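Putative hydrolase (Bacteroides ovatus, PDB 4HBS) is of unknown specificity but probably acts as a hydrolase, built as a five-bladed beta-propeller related in sequence to the beta-fructosidase clan. Local coordinates at residues L338-R352 with P389-V402. Residues are numbered along the deposited sequence; the frame is centred on the assembly and turned at random.
Sequences LFTLPEFLDKIGEQR and PGSADFYRPYFYRV
F339 and L338 face Y400 and V402 between strands 338-340 and 399-402, which run roughly antiparallel (142°) with axes 9.5 Å apart at closest approach, a spacing for side-chain packing rather than sheet pairing; past L341 the chains draw together, to 4.3 Å between the CA atoms of I348 and G390. L338 and V402 meet tip to tip through CD1 and CG1. The ring of F339 lies oblique to that of Y400, its CZ 4.0 Å from Y400 CG. L341 sets CD2 over one face of the Y400 ring in a CH-pi contact, 4.1 Å from the centroid, and P342 packs CD and CG against the Y400 hydroxyl. Further along, L345 CD2 touches Y398 CE2, the two side chains crossing at about a right angle, and Y398 OH donates to D393 O. K347 runs past D393 in the opposite direction, then bends at chi3 and chi4 (52° and 64°), which lays CE and NZ over one face of the F394 ring. Its NZ sits 3.9 Å from the F394 centroid, a cation-pi contact, and donates to G390 O (2.7 Å) from above the carbonyl plane and to I348 O. D393 N reaches G390 O from the other face. A methionine in place of K347 would probably leave G390 O without its cross-segment donor and F394 without its cation. Two sheets of the propeller, ending in 333-340 and containing 399-403, are thus joined by apolar packing, while in the loops one ammonium satisfies two backbone carbonyls and lies over an aromatic face, which would probably offset the cost of its partial burial.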
loop_
_atom_site.group_PDB
_atom_site.type_symbol
_atom_site.label_atom_id
_atom_site.label_comp_id
_atom_site.label_asym_id
_atom_site.label_seq_id
_atom_site.Cartn_x
_atom_site.Cartn_y
_atom_site.Cartn_z
ATOM N N LEU A 338 -3.349 -2.136 17.938
ATOM C CA LEU A 338 -2.512 -3.302 17.650
ATOM C C LEU A 338 -1.112 -3.048 18.178
ATOM O O LEU A 338 -0.603 -3.829 18.985
ATOM C CB LEU A 338 -2.507 -3.574 16.148
ATOM C CG LEU A 338 -1.915 -4.882 15.692
ATOM C CD1 LEU A 338 -2.685 -6.053 16.248
ATOM C CD2 LEU A 338 -1.874 -4.947 14.166
ATOM N N PHE A 339 -0.544 -1.904 17.814
ATOM C CA PHE A 339 0.746 -1.446 18.314
ATOM C C PHE A 339 1.005 0.002 17.877
ATOM O O PHE A 339 0.253 0.548 17.073
ATOM C CB PHE A 339 1.880 -2.370 17.861
ATOM C CG PHE A 339 2.357 -2.213 16.439
ATOM C CD1 PHE A 339 1.628 -2.744 15.383
ATOM C CD2 PHE A 339 3.598 -1.645 16.161
ATOM C CE1 PHE A 339 2.103 -2.654 14.070
ATOM C CE2 PHE A 339 4.090 -1.602 14.855
ATOM C CZ PHE A 339 3.341 -2.105 13.819
ATOM N N THR A 340 2.063 0.604 18.412
ATOM C CA THR A 340 2.462 1.978 18.117
ATOM C C THR A 340 3.750 1.967 17.329
ATOM O O THR A 340 4.729 1.389 17.783
ATOM C CB THR A 340 2.607 2.757 19.397
ATOM O OG1 THR A 340 1.403 2.605 20.147
ATOM C CG2 THR A 340 2.852 4.220 19.144
ATOM N N LEU A 341 3.761 2.605 16.157
ATOM C CA LEU A 341 4.936 2.620 15.290
ATOM C C LEU A 341 6.038 3.459 15.890
ATOM O O LEU A 341 5.733 4.415 16.590
ATOM C CB LEU A 341 4.571 3.140 13.900
ATOM C CG LEU A 341 3.684 2.190 13.102
ATOM C CD1 LEU A 341 2.870 2.927 12.054
ATOM C CD2 LEU A 341 4.504 1.100 12.481
ATOM N N PRO A 342 7.325 3.128 15.643
ATOM C CA PRO A 342 8.416 3.901 16.258
ATOM C C PRO A 342 8.400 5.396 15.984
ATOM O O PRO A 342 7.972 5.841 14.923
ATOM C CB PRO A 342 9.675 3.284 15.655
ATOM C CG PRO A 342 9.289 1.931 15.248
ATOM C CD PRO A 342 7.850 1.990 14.863
ATOM N N GLU A 343 8.913 6.164 16.951
ATOM C CA GLU A 343 9.046 7.618 16.861
ATOM C C GLU A 343 10.352 7.967 16.079
ATOM O O GLU A 343 10.432 9.030 15.450
ATOM C CB GLU A 343 9.071 8.176 18.295
ATOM C CG GLU A 343 9.001 9.688 18.443
ATOM C CD GLU A 343 9.312 10.147 19.857
ATOM O OE1 GLU A 343 9.136 9.337 20.798
ATOM O OE2 GLU A 343 9.746 11.311 20.026
ATOM N N PHE A 344 11.353 7.034 16.101
ATOM C CA PHE A 344 12.668 7.176 15.458
ATOM C C PHE A 344 12.954 6.051 14.465
ATOM O O PHE A 344 12.593 4.901 14.727
ATOM C CB PHE A 344 13.737 7.130 16.535
ATOM C CG PHE A 344 13.561 8.180 17.583
ATOM C CD1 PHE A 344 14.112 9.440 17.422
ATOM C CD2 PHE A 344 12.819 7.923 18.729
ATOM C CE1 PHE A 344 13.976 10.411 18.416
ATOM C CE2 PHE A 344 12.647 8.906 19.705
ATOM C CZ PHE A 344 13.236 10.141 19.548
ATOM N N LEU A 345 13.634 6.374 13.344
ATOM C CA LEU A 345 14.008 5.386 12.320
ATOM C C LEU A 345 15.408 4.844 12.565
ATOM O O LEU A 345 16.276 5.596 12.988
ATOM C CB LEU A 345 13.969 6.016 10.924
ATOM C CG LEU A 345 12.683 6.674 10.513
ATOM C CD1 LEU A 345 12.832 7.332 9.171
ATOM C CD2 LEU A 345 11.536 5.691 10.511
ATOM N N ASP A 346 15.636 3.540 12.278
ATOM C CA ASP A 346 16.964 2.905 12.402
ATOM C C ASP A 346 17.738 3.337 11.159
ATOM O O ASP A 346 17.671 2.709 10.106
ATOM C CB ASP A 346 16.837 1.375 12.553
ATOM C CG ASP A 346 16.135 0.933 13.851
ATOM O OD1 ASP A 346 15.998 1.786 14.792
ATOM O OD2 ASP A 346 15.753 -0.266 13.946
ATOM N N LYS A 347 18.396 4.483 11.295
ATOM C CA LYS A 347 19.036 5.257 10.254
ATOM C C LYS A 347 20.373 5.855 10.639
ATOM O O LYS A 347 20.547 6.225 11.801
ATOM C CB LYS A 347 18.134 6.484 10.065
ATOM C CG LYS A 347 17.359 6.546 8.820
ATOM C CD LYS A 347 16.614 7.868 8.680
ATOM C CE LYS A 347 17.453 9.108 8.849
ATOM N NZ LYS A 347 18.509 9.306 7.840
ATOM N N ILE A 348 21.215 6.172 9.646
ATOM C CA ILE A 348 22.398 6.992 9.873
ATOM C C ILE A 348 21.854 8.453 9.971
ATOM O O ILE A 348 20.878 8.781 9.306
ATOM C CB ILE A 348 23.446 6.813 8.731
ATOM C CG1 ILE A 348 24.114 5.449 8.819
ATOM C CG2 ILE A 348 24.499 7.927 8.760
ATOM C CD1 ILE A 348 24.733 4.983 7.523
ATOM N N GLY A 349 22.462 9.294 10.792
ATOM C CA GLY A 349 22.042 10.689 10.917
ATOM C C GLY A 349 20.804 10.905 11.767
ATOM O O GLY A 349 20.634 10.243 12.804
ATOM N N GLU A 350 19.932 11.859 11.344
ATOM C CA GLU A 350 18.737 12.213 12.107
ATOM C C GLU A 350 17.667 11.127 12.000
ATOM O O GLU A 350 17.081 10.962 10.949
ATOM C CB GLU A 350 18.167 13.584 11.655
ATOM C CG GLU A 350 17.013 14.106 12.511
ATOM C CD GLU A 350 17.320 14.192 13.995
ATOM O OE1 GLU A 350 18.197 15.005 14.376
ATOM O OE2 GLU A 350 16.739 13.395 14.770
ATOM N N GLN A 351 17.336 10.480 13.123
ATOM C CA GLN A 351 16.330 9.416 13.160
ATOM C C GLN A 351 14.877 9.961 13.210
ATOM O O GLN A 351 13.956 9.268 12.746
ATOM C CB GLN A 351 16.596 8.509 14.347
ATOM C CG GLN A 351 18.004 7.952 14.319
ATOM C CD GLN A 351 18.181 6.740 15.159
ATOM O OE1 GLN A 351 18.725 5.736 14.695
ATOM N NE2 GLN A 351 17.792 6.811 16.431
ATOM N N ARG A 352 14.667 11.189 13.768
ATOM C CA ARG A 352 13.331 11.817 13.818
ATOM C C ARG A 352 12.836 12.045 12.379
ATOM O O ARG A 352 13.654 12.245 11.488
ATOM C CB ARG A 352 13.368 13.150 14.606
ATOM C CG ARG A 352 13.530 12.969 16.123
ATOM C CD ARG A 352 13.037 14.160 16.971
ATOM N NE ARG A 352 12.518 13.735 18.285
ATOM C CZ ARG A 352 12.025 14.549 19.224
ATOM N NH1 ARG A 352 11.972 15.865 19.020
ATOM N NH2 ARG A 352 11.582 14.050 20.376
ATOM N N PRO A 389 24.756 11.863 5.000
ATOM C CA PRO A 389 24.747 10.470 5.473
ATOM C C PRO A 389 23.359 10.023 5.964
ATOM O O PRO A 389 22.706 10.756 6.704
ATOM C CB PRO A 389 25.764 10.487 6.613
ATOM C CG PRO A 389 26.678 11.599 6.276
ATOM C CD PRO A 389 25.819 12.646 5.660
ATOM N N GLY A 390 22.895 8.866 5.485
ATOM C CA GLY A 390 21.601 8.322 5.880
ATOM C C GLY A 390 20.377 8.913 5.222
ATOM O O GLY A 390 19.281 8.385 5.411
ATOM N N SER A 391 20.535 9.976 4.410
ATOM C CA SER A 391 19.431 10.640 3.698
ATOM C C SER A 391 18.595 9.678 2.904
ATOM O O SER A 391 17.383 9.893 2.767
ATOM C CB SER A 391 19.972 11.718 2.771
ATOM O OG SER A 391 20.918 11.190 1.866
ATOM N N ALA A 392 19.212 8.591 2.401
ATOM C CA ALA A 392 18.490 7.577 1.640
ATOM C C ALA A 392 17.313 6.935 2.418
ATOM O O ALA A 392 16.326 6.529 1.796
ATOM C CB ALA A 392 19.448 6.475 1.196
ATOM N N ASP A 393 17.413 6.858 3.769
ATOM C CA ASP A 393 16.499 6.079 4.599
ATOM C C ASP A 393 15.307 6.815 5.289
ATOM O O ASP A 393 14.651 6.229 6.164
ATOM C CB ASP A 393 17.340 5.320 5.613
ATOM C CG ASP A 393 18.228 4.282 4.960
ATOM O OD1 ASP A 393 17.719 3.507 4.111
ATOM O OD2 ASP A 393 19.449 4.300 5.219
ATOM N N PHE A 394 14.929 7.997 4.807
ATOM C CA PHE A 394 13.713 8.632 5.306
ATOM C C PHE A 394 12.553 8.092 4.512
ATOM O O PHE A 394 11.531 7.682 5.058
ATOM C CB PHE A 394 13.774 10.160 5.143
ATOM C CG PHE A 394 14.628 10.866 6.163
ATOM C CD1 PHE A 394 14.271 10.870 7.508
ATOM C CD2 PHE A 394 15.743 11.589 5.775
ATOM C CE1 PHE A 394 15.004 11.602 8.438
ATOM C CE2 PHE A 394 16.513 12.271 6.718
ATOM C CZ PHE A 394 16.138 12.274 8.045
ATOM N N TYR A 395 12.730 8.096 3.191
ATOM C CA TYR A 395 11.729 7.743 2.225
ATOM C C TYR A 395 11.837 6.311 1.686
ATOM O O TYR A 395 12.137 6.091 0.514
ATOM C CB TYR A 395 11.846 8.740 1.099
ATOM C CG TYR A 395 10.615 8.820 0.255
ATOM C CD1 TYR A 395 9.422 9.302 0.776
ATOM C CD2 TYR A 395 10.643 8.450 -1.081
ATOM C CE1 TYR A 395 8.281 9.379 0.003
ATOM C CE2 TYR A 395 9.515 8.549 -1.872
ATOM C CZ TYR A 395 8.335 9.031 -1.331
ATOM O OH TYR A 395 7.217 9.181 -2.095
ATOM N N ARG A 396 11.493 5.348 2.520
ATOM C CA ARG A 396 11.462 3.941 2.134
ATOM C C ARG A 396 10.627 3.178 3.138
ATOM O O ARG A 396 10.434 3.664 4.274
ATOM C CB ARG A 396 12.874 3.326 1.979
ATOM C CG ARG A 396 13.907 3.796 2.957
ATOM C CD ARG A 396 13.801 3.087 4.280
ATOM N NE ARG A 396 14.900 2.143 4.441
ATOM C CZ ARG A 396 14.825 0.814 4.356
ATOM N NH1 ARG A 396 13.661 0.212 4.140
ATOM N NH2 ARG A 396 15.910 0.075 4.514
ATOM N N PRO A 397 10.084 1.995 2.748
ATOM C CA PRO A 397 9.255 1.256 3.690
ATOM C C PRO A 397 10.053 0.574 4.773
ATOM O O PRO A 397 11.207 0.229 4.583
ATOM C CB PRO A 397 8.534 0.236 2.808
ATOM C CG PRO A 397 9.406 0.045 1.650
ATOM C CD PRO A 397 10.196 1.286 1.456
ATOM N N TYR A 398 9.430 0.415 5.918
ATOM C CA TYR A 398 9.981 -0.308 7.054
ATOM C C TYR A 398 8.954 -1.381 7.356
ATOM O O TYR A 398 7.761 -1.085 7.306
ATOM C CB TYR A 398 10.249 0.639 8.221
ATOM C CG TYR A 398 11.500 1.455 8.003
ATOM C CD1 TYR A 398 12.763 0.868 8.080
ATOM C CD2 TYR A 398 11.431 2.808 7.684
ATOM C CE1 TYR A 398 13.925 1.617 7.902
ATOM C CE2 TYR A 398 12.591 3.567 7.491
ATOM C CZ TYR A 398 13.835 2.968 7.627
ATOM O OH TYR A 398 14.987 3.685 7.433
ATOM N N PHE A 399 9.394 -2.632 7.549
ATOM C CA PHE A 399 8.503 -3.768 7.722
ATOM C C PHE A 399 8.408 -4.262 9.178
ATOM O O PHE A 399 9.380 -4.201 9.940
ATOM C CB PHE A 399 8.966 -4.900 6.808
ATOM C CG PHE A 399 8.892 -4.509 5.354
ATOM C CD1 PHE A 399 9.915 -3.771 4.761
ATOM C CD2 PHE A 399 7.767 -4.799 4.596
ATOM C CE1 PHE A 399 9.851 -3.412 3.421
ATOM C CE2 PHE A 399 7.693 -4.413 3.257
ATOM C CZ PHE A 399 8.742 -3.730 2.679
ATOM N N TYR A 400 7.205 -4.745 9.549
ATOM C CA TYR A 400 6.902 -5.296 10.875
ATOM C C TYR A 400 6.093 -6.573 10.745
ATOM O O TYR A 400 5.364 -6.725 9.781
ATOM C CB TYR A 400 6.094 -4.286 11.732
ATOM C CG TYR A 400 6.770 -2.947 11.870
ATOM C CD1 TYR A 400 6.674 -1.990 10.865
ATOM C CD2 TYR A 400 7.545 -2.648 12.984
ATOM C CE1 TYR A 400 7.334 -0.773 10.964
ATOM C CE2 TYR A 400 8.233 -1.440 13.082
ATOM C CZ TYR A 400 8.118 -0.502 12.072
ATOM O OH TYR A 400 8.820 0.674 12.159
ATOM N N ARG A 401 6.194 -7.469 11.719
ATOM C CA ARG A 401 5.384 -8.692 11.789
ATOM C C ARG A 401 4.730 -8.724 13.165
ATOM O O ARG A 401 5.408 -8.442 14.161
ATOM C CB ARG A 401 6.215 -9.950 11.550
ATOM C CG ARG A 401 6.977 -9.929 10.237
ATOM C CD ARG A 401 6.921 -11.238 9.481
ATOM N NE ARG A 401 7.566 -11.095 8.171
ATOM C CZ ARG A 401 7.368 -11.882 7.112
ATOM N NH1 ARG A 401 6.529 -12.914 7.183
ATOM N NH2 ARG A 401 8.009 -11.644 5.973
ATOM N N VAL A 402 3.414 -8.976 13.217
ATOM C CA VAL A 402 2.660 -9.050 14.464
ATOM C C VAL A 402 2.203 -10.481 14.619
ATOM O O VAL A 402 1.434 -10.969 13.789
ATOM C CB VAL A 402 1.459 -8.066 14.510
ATOM C CG1 VAL A 402 0.836 -8.023 15.902
ATOM C CG2 VAL A 402 1.869 -6.664 14.069
#